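Local structure of malonyl CoA-acyl carrier protein transacylase (Clostridium perfringens, 3PTW) at residues 4-8 against 82-88; 21-26 against 295-301; 69-74 against 272-276; 168-172 against 197-202. The protein probably transfers the malonyl group from malonyl-CoA to the acyl carrier protein, the step that supplies the extender unit for fatty acid synthesis. One frame throughout, in Å; residues are numbered along the deposited sequence.

In the fold
Contacts 1, 2 and 3 build one region of the larger alpha/beta part of the protein, while contact 4 belongs to the smaller ferredoxin-like part, its centre about 28 Å from that of contact 3. Contact 1 pairs two neighbouring parallel strands of the mixed sheet. Contact 3 lays helix 59-79 beside the next strand and joins contact 1 through Leu7 O and Ile273 N, 2.6 Å apart. Contact 2, about 9 Å from contact 3 between centres, continues to strand 291-295. The presumed active site lies between the two parts: strand 86-89 leads into the Ser91 turn, a probable nucleophile elbow, and His199 of contact 4 touches Ser91.

Contact 1 of 4, residues 4-8 against 82-88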
loop_
_atom_site.group_PDB
_atom_site.type_symbol
_atom_site.label_atom_id
_atom_site.label_comp_id
_atom_site.label_asym_id
_atom_site.label_seq_id
_atom_site.Cartn_x
_atom_site.Cartn_y
_atom_site.Cartn_z
ATOM N N LEU A 4 12.338 -14.808 -1.719
ATOM C CA LEU A 4 12.030 -13.373 -1.551
ATOM C C LEU A 4 10.628 -12.920 -1.937
ATOM O O LEU A 4 10.145 -13.235 -3.026
ATOM C CB LEU A 4 13.029 -12.490 -2.314
ATOM C CG LEU A 4 14.516 -12.841 -2.441
ATOM C CD1 LEU A 4 15.206 -11.701 -3.173
ATOM C CD2 LEU A 4 15.200 -13.121 -1.103
ATOM N N GLY A 5 10.005 -12.142 -1.051
ATOM C CA GLY A 5 8.736 -11.456 -1.341
ATOM C C GLY A 5 8.885 -9.937 -1.292
ATOM O O GLY A 5 9.507 -9.407 -0.373
ATOM N N PHE A 6 8.326 -9.228 -2.275
ATOM C CA PHE A 6 8.429 -7.753 -2.324
ATOM C C PHE A 6 7.196 -7.104 -1.683
ATOM O O PHE A 6 6.064 -7.539 -1.911
ATOM C CB PHE A 6 8.548 -7.232 -3.763
ATOM C CG PHE A 6 9.906 -7.439 -4.408
ATOM C CD1 PHE A 6 11.032 -7.732 -3.659
ATOM C CD2 PHE A 6 10.048 -7.276 -5.782
ATOM C CE1 PHE A 6 12.282 -7.902 -4.279
ATOM C CE2 PHE A 6 11.296 -7.437 -6.411
ATOM C CZ PHE A 6 12.405 -7.746 -5.659
ATOM N N LEU A 7 7.426 -6.060 -0.898
ATOM C CA LEU A 7 6.335 -5.287 -0.307
ATOM C C LEU A 7 6.523 -3.850 -0.760
ATOM O O LEU A 7 7.619 -3.289 -0.636
ATOM C CB LEU A 7 6.355 -5.359 1.229
ATOM C CG LEU A 7 6.316 -6.735 1.903
ATOM C CD1 LEU A 7 6.505 -6.593 3.396
ATOM C CD2 LEU A 7 5.049 -7.521 1.588
ATOM N N PHE A 8 5.476 -3.261 -1.310
ATOM C CA PHE A 8 5.606 -1.898 -1.820
ATOM C C PHE A 8 4.914 -0.907 -0.917
ATOM O O PHE A 8 3.742 -1.097 -0.559
ATOM C CB PHE A 8 5.102 -1.808 -3.257
ATOM C CG PHE A 8 5.877 -2.675 -4.208
ATOM C CD1 PHE A 8 7.124 -2.252 -4.695
ATOM C CD2 PHE A 8 5.388 -3.925 -4.584
ATOM C CE1 PHE A 8 7.860 -3.049 -5.550
ATOM C CE2 PHE A 8 6.121 -4.747 -5.447
ATOM C CZ PHE A 8 7.366 -4.308 -5.934
ATOM N N VAL A 82 18.431 -8.359 -7.615
ATOM C CA VAL A 82 17.464 -8.661 -6.564
ATOM C C VAL A 82 16.051 -8.708 -7.146
ATOM O O VAL A 82 15.515 -7.709 -7.632
ATOM C CB VAL A 82 17.635 -7.785 -5.260
ATOM C CG1 VAL A 82 18.396 -6.505 -5.525
ATOM C CG2 VAL A 82 16.302 -7.523 -4.553
ATOM N N LYS A 83 15.488 -9.910 -7.117
ATOM C CA LYS A 83 14.244 -10.213 -7.805
ATOM C C LYS A 83 13.360 -11.137 -6.990
ATOM O O LYS A 83 13.819 -11.773 -6.043
ATOM C CB LYS A 83 14.529 -10.809 -9.186
ATOM C CG LYS A 83 15.782 -11.663 -9.265
ATOM C CD LYS A 83 16.195 -11.886 -10.716
ATOM C CE LYS A 83 16.438 -10.562 -11.446
ATOM N NZ LYS A 83 16.877 -10.794 -12.844
ATOM N N SER A 84 12.088 -11.188 -7.374
ATOM C CA SER A 84 11.043 -11.911 -6.672
ATOM C C SER A 84 9.829 -12.006 -7.587
ATOM O O SER A 84 9.575 -11.110 -8.398
ATOM C CB SER A 84 10.634 -11.167 -5.396
ATOM O OG SER A 84 9.309 -11.512 -4.981
ATOM N N HIS A 85 9.075 -13.087 -7.439
ATOM C CA HIS A 85 7.814 -13.234 -8.155
ATOM C C HIS A 85 6.629 -13.415 -7.204
ATOM O O HIS A 85 5.596 -13.989 -7.581
ATOM C CB HIS A 85 7.900 -14.388 -9.147
ATOM C CG HIS A 85 8.214 -15.710 -8.516
ATOM N ND1 HIS A 85 9.505 -16.174 -8.359
ATOM C CD2 HIS A 85 7.405 -16.679 -8.031
ATOM C CE1 HIS A 85 9.476 -17.365 -7.793
ATOM N NE2 HIS A 85 8.213 -17.697 -7.585
ATOM N N ILE A 86 6.788 -12.945 -5.964
ATOM C CA ILE A 86 5.677 -12.876 -5.003
ATOM C C ILE A 86 5.695 -11.518 -4.309
ATOM O O ILE A 86 6.650 -11.189 -3.600
ATOM C CB ILE A 86 5.706 -14.015 -3.931
ATOM C CG1 ILE A 86 6.095 -15.368 -4.550
ATOM C CG2 ILE A 86 4.350 -14.104 -3.228
ATOM C CD1 ILE A 86 6.439 -16.486 -3.522
ATOM N N SER A 87 4.652 -10.723 -4.527
ATOM C CA SER A 87 4.611 -9.367 -3.983
ATOM C C SER A 87 3.224 -8.918 -3.551
ATOM O O SER A 87 2.217 -9.541 -3.882
ATOM C CB SER A 87 5.230 -8.360 -4.963
ATOM O OG SER A 87 4.467 -8.216 -6.145
ATOM N N CYS A 88 3.185 -7.842 -2.773
ATOM C CA CYS A 88 1.932 -7.181 -2.451
ATOM C C CYS A 88 2.228 -5.827 -1.877
ATOM O O CYS A 88 3.403 -5.470 -1.704
ATOM C CB CYS A 88 1.074 -8.017 -1.492
ATOM S SG CYS A 88 1.431 -7.874 0.237
#
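The aromatic ring of Phe6 has Ser84 CB over the centre of one face, 3.6 Å above the plane and almost on the ring normal, a CH-pi contact. At the ring's edge and in its plane lies Val82 O, 3.7 Å from Phe6 CZ, while Val82 CG2 packs obliquely near CE1. Phe8 turns an edge to Ser87, whose OG lies in the ring plane. With chi1 at -75°, Phe6 CG stands anti to its own carbonyl carbon, which carries the ring back along the strand to residues 82-84. Serine suits position 84 because it is small enough to set its CB over the ring centre and still has a hydroxyl to spend. Ser84 OG donates to Leu4 O at 2.7 Å from above the carbonyl plane, and accepts from Ile86 N at 3.1 Å, forming an ST turn just before strand 86-89. Beyond it the strands run parallel: Phe6 N bonds to Ile86 O at 2.9 Å, Cys88 N to Phe6 O at 3.0 Å and Phe8 N to Cys88 O at 3.1 Å. On the face of the sheet that carries Leu7 and Cys88, Leu7 CD2 meets Cys88 SG, an apolar pair under helix 255-264, whereas His100 of helix 93-100 meets the Phe6 ring. Two adjacent central strands, the second leading into a probable nucleophile elbow, are typical of the alpha/beta hydrolase-like core of acyltransferases.

Contact 2 of 4, residues 21-26 against 295-301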
loop_
_atom_site.group_PDB
_atom_site.type_symbol
_atom_site.label_atom_id
_atom_site.label_comp_id
_atom_site.label_asym_id
_atom_site.label_seq_id
_atom_site.Cartn_x
_atom_site.Cartn_y
_atom_site.Cartn_z
ATOM N N GLU A 21 18.031 9.936 -3.483
ATOM C CA GLU A 21 19.327 9.232 -3.442
ATOM C C GLU A 21 19.448 8.208 -4.559
ATOM O O GLU A 21 20.521 8.064 -5.159
ATOM C CB GLU A 21 19.598 8.595 -2.076
ATOM C CG GLU A 21 19.918 9.610 -0.985
ATOM C CD GLU A 21 20.282 8.976 0.347
ATOM O OE1 GLU A 21 20.425 7.740 0.443
ATOM O OE2 GLU A 21 20.443 9.732 1.315
ATOM N N PHE A 22 18.350 7.511 -4.852
ATOM C CA PHE A 22 18.320 6.622 -6.017
ATOM C C PHE A 22 18.394 7.390 -7.322
ATOM O O PHE A 22 19.084 6.964 -8.258
ATOM C CB PHE A 22 17.093 5.713 -5.995
ATOM C CG PHE A 22 17.321 4.446 -5.234
ATOM C CD1 PHE A 22 17.570 3.255 -5.911
ATOM C CD2 PHE A 22 17.341 4.449 -3.842
ATOM C CE1 PHE A 22 17.801 2.074 -5.214
ATOM C CE2 PHE A 22 17.577 3.278 -3.138
ATOM C CZ PHE A 22 17.808 2.082 -3.833
ATOM N N PHE A 23 17.681 8.514 -7.373
ATOM C CA PHE A 23 17.660 9.368 -8.557
ATOM C C PHE A 23 19.080 9.769 -8.930
ATOM O O PHE A 23 19.461 9.661 -10.090
ATOM C CB PHE A 23 16.800 10.624 -8.328
ATOM C CG PHE A 23 16.824 11.597 -9.483
ATOM C CD1 PHE A 23 15.873 11.516 -10.501
ATOM C CD2 PHE A 23 17.813 12.587 -9.566
ATOM C CE1 PHE A 23 15.899 12.409 -11.577
ATOM C CE2 PHE A 23 17.855 13.481 -10.639
ATOM C CZ PHE A 23 16.896 13.393 -11.644
ATOM N N ASP A 24 19.852 10.210 -7.933
ATOM C CA ASP A 24 21.216 10.697 -8.146
ATOM C C ASP A 24 22.254 9.607 -8.365
ATOM O O ASP A 24 23.331 9.874 -8.894
ATOM C CB ASP A 24 21.660 11.584 -6.978
ATOM C CG ASP A 24 20.844 12.855 -6.864
ATOM O OD1 ASP A 24 20.207 13.241 -7.856
ATOM O OD2 ASP A 24 20.849 13.478 -5.780
ATOM N N ASN A 25 21.941 8.381 -7.963
ATOM C CA ASN A 25 22.970 7.332 -7.935
ATOM C C ASN A 25 22.739 6.178 -8.899
ATOM O O ASN A 25 23.646 5.386 -9.143
ATOM C CB ASN A 25 23.157 6.815 -6.505
ATOM C CG ASN A 25 23.680 7.885 -5.578
ATOM O OD1 ASN A 25 24.868 8.186 -5.575
ATOM N ND2 ASN A 25 22.789 8.479 -4.798
ATOM N N PHE A 26 21.528 6.086 -9.446
ATOM C CA PHE A 26 21.222 5.046 -10.415
ATOM C C PHE A 26 20.542 5.628 -11.643
ATOM O O PHE A 26 19.509 6.290 -11.526
ATOM C CB PHE A 26 20.394 3.932 -9.757
ATOM C CG PHE A 26 21.040 3.367 -8.526
ATOM C CD1 PHE A 26 22.160 2.537 -8.633
ATOM C CD2 PHE A 26 20.585 3.724 -7.262
ATOM C CE1 PHE A 26 22.788 2.042 -7.488
ATOM C CE2 PHE A 26 21.204 3.234 -6.108
ATOM C CZ PHE A 26 22.305 2.391 -6.223
ATOM N N VAL A 295 14.322 -1.203 1.452
ATOM C CA VAL A 295 15.131 -0.257 0.673
ATOM C C VAL A 295 14.336 1.018 0.398
ATOM O O VAL A 295 13.271 0.966 -0.209
ATOM C CB VAL A 295 15.656 -0.843 -0.682
ATOM C CG1 VAL A 295 16.755 0.047 -1.242
ATOM C CG2 VAL A 295 16.181 -2.281 -0.531
ATOM N N GLU A 296 14.855 2.147 0.876
ATOM C CA GLU A 296 14.314 3.486 0.586
ATOM C C GLU A 296 15.428 4.482 0.251
ATOM O O GLU A 296 15.168 5.550 -0.291
ATOM C CB GLU A 296 13.461 4.018 1.760
ATOM C CG GLU A 296 14.228 4.405 3.054
ATOM C CD GLU A 296 13.299 4.903 4.182
ATOM O OE1 GLU A 296 12.502 5.844 3.954
ATOM O OE2 GLU A 296 13.365 4.347 5.300
ATOM N N ASP A 297 16.670 4.132 0.586
ATOM C CA ASP A 297 17.804 5.032 0.367
ATOM C C ASP A 297 19.091 4.235 0.263
ATOM O O ASP A 297 19.054 3.007 0.210
ATOM C CB ASP A 297 17.887 6.136 1.450
ATOM C CG ASP A 297 17.801 5.593 2.879
ATOM O OD1 ASP A 297 18.161 4.421 3.120
ATOM O OD2 ASP A 297 17.371 6.358 3.772
ATOM N N LEU A 298 20.222 4.931 0.226
ATOM C CA LEU A 298 21.526 4.270 0.148
ATOM C C LEU A 298 21.850 3.381 1.347
ATOM O O LEU A 298 22.306 2.254 1.169
ATOM C CB LEU A 298 22.635 5.296 -0.074
ATOM C CG LEU A 298 23.161 5.493 -1.499
ATOM C CD1 LEU A 298 22.115 5.201 -2.580
ATOM C CD2 LEU A 298 23.756 6.899 -1.661
ATOM N N LYS A 299 21.619 3.883 2.561
ATOM C CA LYS A 299 21.931 3.116 3.767
ATOM C C LYS A 299 21.119 1.804 3.850
ATOM O O LYS A 299 21.675 0.733 4.089
ATOM C CB LYS A 299 21.751 3.983 5.021
ATOM C CG LYS A 299 22.313 3.357 6.306
ATOM C CD LYS A 299 21.949 4.154 7.568
ATOM C CE LYS A 299 20.440 4.226 7.798
ATOM N NZ LYS A 299 20.073 4.450 9.231
ATOM N N SER A 300 19.816 1.887 3.616
ATOM C CA SER A 300 18.964 0.701 3.665
ATOM C C SER A 300 19.271 -0.245 2.507
ATOM O O SER A 300 19.247 -1.458 2.682
ATOM C CB SER A 300 17.484 1.105 3.686
ATOM O OG SER A 300 17.178 1.881 2.543
ATOM N N LEU A 301 19.598 0.312 1.336
ATOM C CA LEU A 301 20.015 -0.498 0.183
ATOM C C LEU A 301 21.204 -1.383 0.520
ATOM O O LEU A 301 21.190 -2.598 0.252
ATOM C CB LEU A 301 20.370 0.371 -1.032
ATOM C CG LEU A 301 21.062 -0.334 -2.215
ATOM C CD1 LEU A 301 20.125 -1.318 -2.948
ATOM C CD2 LEU A 301 21.607 0.670 -3.205
HETATM O O HOH W 1 21.191 6.633 2.974
#
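The capped N-terminus of helix 298-315 forms the meeting point, where Glu21 of helix 20-25 reaches the first turn begun by Asp297. The extended chain of Glu21 carries OE1 to Leu298 N, 2.8 Å away, in a nearly straight bond of 169° that meets the oxygen almost head-on. A water then links the same OE1 to Lys299 N: one amide of the opening turn is bound directly and the next through a water. Asp297 does its own share as N-cap: OD1 accepts from Ser300 N at 3.1 Å and from Ser300 OG at 2.8 Å, the latter from above the carboxylate plane. The two acids lie side by side, with Glu21 OE1 and Asp297 OD2 4.7 Å apart; the helix dipole and the donated amides probably soften their mutual repulsion. Beside these polar bonds the contact is apolar. Phe22 has Phe26 CE2 over one face, displaced from the ring centre, and Asp297 O at its edge, while its CZ presses on Val295 CG1 at 3.5 Å. Leu301 CD2 comes from the direction opposite to Phe26 and meets CZ of that ring at 3.5 Å. Phe22 and Phe26 both also touch Ala76, and broad apolar rings suit a place between helix 59-79 and helix 298-315. The bond from Ser300 N to Asp297 OD1 is the classic N-cap bond, here opening the helix that follows edge strand 291-295.

Contact 3 of 4, residues 69-74 against 272-276; sequences TNMAIL and EIGPG
Asn70 leans from helix 59-79 over the turn at Gly274. Starting at CB, the chain is set by chi1 at -68°, with CG anti to the carbonyl carbon, and this swings the amide to the end of strand 269-273. CG then lies 3.7 Å from Ile273 O. OD1 comes closest, 3.1 Å from Gly274 CA and 3.3 Å from Pro275 CD; the slightly positive hydrogens on these carbons make them reasonable neighbours for a carbonyl oxygen. ND2 turns to other partners, donating to Ala9 O and Ser96 OG, so asparagine serves two needs at once, a compact oxygen on one side and a donor on the other. Glycine fits at 274 for two reasons: at phi 121° there is no CB to strike the preceding carbonyl, and a CB there would collide with OD1. One turn along the helix, Ile73 and Ile273 pass alongside, pointing opposite ways, their CG2 methyls 3.7 Å apart, and Ile73 CD1 rests on Gly274 CA, also at 3.7 Å. Thr69 CG2 touches Pro275 CD at 3.9 Å, its methyl against the proline ring. The helix is thus laid on the sheet: Ile273 and Leu74 also meet Phe6 of strand 4-8, Ile73 meets Val295 of strand 291-295, and helix 27-40 packs on helix 59-79 through Thr69 and Ala72.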
loop_
_atom_site.group_PDB
_atom_site.type_symbol
_atom_site.label_atom_id
_atom_site.label_comp_id
_atom_site.label_asym_id
_atom_site.label_seq_id
_atom_site.Cartn_x
_atom_site.Cartn_y
_atom_site.Cartn_z
ATOM N N THR A 69 8.328 6.631 -6.941
ATOM C CA THR A 69 9.421 6.369 -6.018
ATOM C C THR A 69 9.664 4.859 -5.859
ATOM O O THR A 69 10.809 4.393 -5.983
ATOM C CB THR A 69 9.160 7.099 -4.684
ATOM O OG1 THR A 69 9.319 8.513 -4.905
ATOM C CG2 THR A 69 10.121 6.641 -3.581
ATOM N N ASN A 70 8.585 4.113 -5.619
ATOM C CA ASN A 70 8.618 2.641 -5.564
ATOM C C ASN A 70 9.244 2.006 -6.818
ATOM O O ASN A 70 10.029 1.062 -6.718
ATOM C CB ASN A 70 7.208 2.066 -5.317
ATOM C CG ASN A 70 6.664 2.376 -3.913
ATOM O OD1 ASN A 70 7.333 3.006 -3.105
ATOM N ND2 ASN A 70 5.438 1.925 -3.623
ATOM N N MET A 71 8.915 2.553 -7.987
ATOM C CA MET A 71 9.403 2.020 -9.256
ATOM C C MET A 71 10.894 2.332 -9.471
ATOM O O MET A 71 11.670 1.454 -9.865
ATOM C CB MET A 71 8.554 2.575 -10.406
ATOM C CG MET A 71 8.802 1.947 -11.774
ATOM S SD MET A 71 8.482 0.166 -11.903
ATOM C CE MET A 71 8.687 -0.053 -13.670
ATOM N N ALA A 72 11.280 3.576 -9.199
ATOM C CA ALA A 72 12.676 4.007 -9.284
ATOM C C ALA A 72 13.602 3.126 -8.438
ATOM O O ALA A 72 14.680 2.780 -8.879
ATOM C CB ALA A 72 12.798 5.472 -8.863
ATOM N N ILE A 73 13.158 2.762 -7.234
ATOM C CA ILE A 73 13.908 1.860 -6.355
ATOM C C ILE A 73 13.913 0.412 -6.865
ATOM O O ILE A 73 14.966 -0.243 -6.925
ATOM C CB ILE A 73 13.365 1.910 -4.900
ATOM C CG1 ILE A 73 13.604 3.303 -4.297
ATOM C CG2 ILE A 73 14.015 0.807 -4.023
ATOM C CD1 ILE A 73 12.810 3.584 -3.017
ATOM N N LEU A 74 12.732 -0.081 -7.231
ATOM C CA LEU A 74 12.594 -1.418 -7.792
ATOM C C LEU A 74 13.504 -1.659 -9.012
ATOM O O LEU A 74 14.112 -2.733 -9.139
ATOM C CB LEU A 74 11.141 -1.661 -8.187
ATOM C CG LEU A 74 10.848 -2.928 -9.007
ATOM C CD1 LEU A 74 11.180 -4.192 -8.208
ATOM C CD2 LEU A 74 9.394 -2.930 -9.470
ATOM N N GLU A 272 10.763 -4.674 1.867
ATOM C CA GLU A 272 9.909 -3.507 1.694
ATOM C C GLU A 272 10.595 -2.530 0.743
ATOM O O GLU A 272 11.736 -2.165 0.942
ATOM C CB GLU A 272 9.615 -2.849 3.044
ATOM C CG GLU A 272 8.834 -1.536 2.981
ATOM C CD GLU A 272 8.205 -1.182 4.323
ATOM O OE1 GLU A 272 8.779 -1.576 5.364
ATOM O OE2 GLU A 272 7.134 -0.509 4.349
ATOM N N ILE A 273 9.889 -2.136 -0.306
ATOM C CA ILE A 273 10.459 -1.285 -1.343
ATOM C C ILE A 273 9.678 0.011 -1.439
ATOM O O ILE A 273 8.462 0.003 -1.655
ATOM C CB ILE A 273 10.482 -2.008 -2.703
ATOM C CG1 ILE A 273 11.448 -3.202 -2.642
ATOM C CG2 ILE A 273 10.836 -1.028 -3.844
ATOM C CD1 ILE A 273 11.334 -4.157 -3.827
ATOM N N GLY A 274 10.384 1.124 -1.265
ATOM C CA GLY A 274 9.769 2.444 -1.312
ATOM C C GLY A 274 9.993 3.178 -0.008
ATOM O O GLY A 274 10.811 2.735 0.810
ATOM N N PRO A 275 9.273 4.297 0.207
ATOM C CA PRO A 275 9.573 5.070 1.410
ATOM C C PRO A 275 9.044 4.400 2.664
ATOM O O PRO A 275 7.956 3.812 2.650
ATOM C CB PRO A 275 8.861 6.408 1.169
ATOM C CG PRO A 275 7.764 6.098 0.219
ATOM C CD PRO A 275 8.242 4.942 -0.629
ATOM N N GLY A 276 9.830 4.481 3.733
ATOM C CA GLY A 276 9.349 4.107 5.060
ATOM C C GLY A 276 9.511 2.646 5.414
ATOM O O GLY A 276 9.997 1.831 4.618
#

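Contact 4 of 4, residues 168-172 against 197-202; sequences ISGEL and PFHCSM
Ser169 reaches across with its hydroxymethyl group to the carbonyl of Phe198, in a type II beta turn that runs from Pro197 to Cys200 and lies against a strand of the ferredoxin-like subdomain. OG donates to Phe198 O at 2.7 Å, approaching from above the carbonyl plane with a C=O...O angle of 145°. The torsion chi1 of 74° sets OG between the backbone N and the carbonyl carbon, and from there it also lies 3.4 Å from Cys200 CB. Serine suits this site because its short side chain brings a donor to the turn while Pro197 and Cys200 pack beside it. The turn has His199 at its third position, with the positive phi of 66° expected there. Held by this turn, His199 gives ND1 to Gln248 O and touches Ser91, consistent with the serine-histidine pair of malonyl-CoA:ACP transacylases. At Gly170 the chain turns a corner, with backbone angles that would jam a CB against the carbonyl oxygen of Ser169. Cys200 SG lies 3.9 Å from Gly170 CA and Pro197 CB 3.7 Å from Gly170 O, so this bare corner is packed by the turn. Met202 adds a flexible thioether: SD lies 3.6 Å from Gly170 C, and the bend at chi3 turns CE toward Glu171 CG. Glu171 crosses it at about a right angle; the carboxylate continues to Ile154 N, while at the crossing Met202 CE meets Glu171 CG at 3.7 Å.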
loop_
_atom_site.group_PDB
_atom_site.type_symbol
_atom_site.label_atom_id
_atom_site.label_comp_id
_atom_site.label_asym_id
_atom_site.label_seq_id
_atom_site.Cartn_x
_atom_site.Cartn_y
_atom_site.Cartn_z
ATOM N N ILE A 168 -10.544 0.966 11.576
ATOM C CA ILE A 168 -11.946 1.053 11.159
ATOM C C ILE A 168 -12.249 2.421 10.565
ATOM O O ILE A 168 -11.626 3.418 10.931
ATOM C CB ILE A 168 -12.913 0.745 12.324
ATOM C CG1 ILE A 168 -12.735 1.734 13.496
ATOM C CG2 ILE A 168 -12.745 -0.710 12.763
ATOM C CD1 ILE A 168 -13.790 1.581 14.640
ATOM N N SER A 169 -13.210 2.484 9.651
ATOM C CA SER A 169 -13.571 3.775 9.051
ATOM C C SER A 169 -15.075 3.897 8.846
ATOM O O SER A 169 -15.820 2.910 8.955
ATOM C CB SER A 169 -12.805 4.012 7.736
ATOM O OG SER A 169 -13.327 3.204 6.711
ATOM N N GLY A 170 -15.520 5.113 8.564
ATOM C CA GLY A 170 -16.944 5.379 8.455
ATOM C C GLY A 170 -17.269 6.801 8.868
ATOM O O GLY A 170 -16.408 7.684 8.805
ATOM N N GLU A 171 -18.505 7.029 9.293
ATOM C CA GLU A 171 -18.915 8.376 9.678
ATOM C C GLU A 171 -18.353 8.733 11.036
ATOM O O GLU A 171 -18.373 7.915 11.950
ATOM C CB GLU A 171 -20.432 8.504 9.703
ATOM C CG GLU A 171 -21.080 8.102 8.407
ATOM C CD GLU A 171 -22.562 8.162 8.504
ATOM O OE1 GLU A 171 -23.191 7.089 8.625
ATOM O OE2 GLU A 171 -23.099 9.281 8.511
ATOM N N LEU A 172 -17.862 9.968 11.145
ATOM C CA LEU A 172 -17.214 10.465 12.356
ATOM C C LEU A 172 -18.098 10.334 13.573
ATOM O O LEU A 172 -17.638 9.983 14.654
ATOM C CB LEU A 172 -16.822 11.936 12.188
ATOM C CG LEU A 172 -15.620 12.219 11.287
ATOM C CD1 LEU A 172 -15.263 13.678 11.372
ATOM C CD2 LEU A 172 -14.420 11.351 11.664
ATOM N N PRO A 197 -12.898 8.593 4.819
ATOM C CA PRO A 197 -13.176 7.234 5.296
ATOM C C PRO A 197 -12.770 6.163 4.293
ATOM O O PRO A 197 -13.634 5.470 3.729
ATOM C CB PRO A 197 -14.689 7.240 5.508
ATOM C CG PRO A 197 -15.206 8.246 4.555
ATOM C CD PRO A 197 -14.123 9.283 4.373
ATOM N N PHE A 198 -11.459 6.028 4.069
ATOM C CA PHE A 198 -10.965 5.046 3.122
ATOM C C PHE A 198 -11.421 3.633 3.509
ATOM O O PHE A 198 -11.574 3.311 4.689
ATOM C CB PHE A 198 -9.433 5.090 3.027
ATOM C CG PHE A 198 -8.878 6.329 2.364
ATOM C CD1 PHE A 198 -9.668 7.149 1.564
ATOM C CD2 PHE A 198 -7.526 6.643 2.505
ATOM C CE1 PHE A 198 -9.130 8.293 0.952
ATOM C CE2 PHE A 198 -6.975 7.768 1.886
ATOM C CZ PHE A 198 -7.781 8.600 1.111
ATOM N N HIS A 199 -11.655 2.812 2.490
ATOM C CA HIS A 199 -11.934 1.386 2.632
ATOM C C HIS A 199 -13.224 0.998 3.327
ATOM O O HIS A 199 -13.329 -0.089 3.897
ATOM C CB HIS A 199 -10.733 0.666 3.238
ATOM C CG HIS A 199 -9.455 0.926 2.504
ATOM N ND1 HIS A 199 -9.206 0.415 1.248
ATOM C CD2 HIS A 199 -8.363 1.655 2.843
ATOM C CE1 HIS A 199 -8.006 0.813 0.850
ATOM N NE2 HIS A 199 -7.475 1.565 1.800
ATOM N N CYS A 200 -14.210 1.891 3.284
ATOM C CA CYS A 200 -15.579 1.506 3.635
ATOM C C CYS A 200 -16.528 1.843 2.489
ATOM O O CYS A 200 -16.139 2.481 1.506
ATOM C CB CYS A 200 -16.051 2.149 4.949
ATOM S SG CYS A 200 -16.356 3.913 4.846
ATOM N N SER A 201 -17.769 1.396 2.632
ATOM C CA SER A 201 -18.814 1.589 1.632
ATOM C C SER A 201 -19.054 3.064 1.245
ATOM O O SER A 201 -19.637 3.346 0.198
ATOM C CB SER A 201 -20.116 0.954 2.128
ATOM O OG SER A 201 -20.674 1.739 3.171
ATOM N N MET A 202 -18.602 4.000 2.080
ATOM C CA MET A 202 -18.770 5.425 1.771
ATOM C C MET A 202 -17.958 5.862 0.565
ATOM O O MET A 202 -18.218 6.920 -0.004
ATOM C CB MET A 202 -18.413 6.298 2.978
ATOM C CG MET A 202 -19.382 6.160 4.136
ATOM S SD MET A 202 -18.781 6.993 5.608
ATOM C CE MET A 202 -19.221 8.698 5.224
#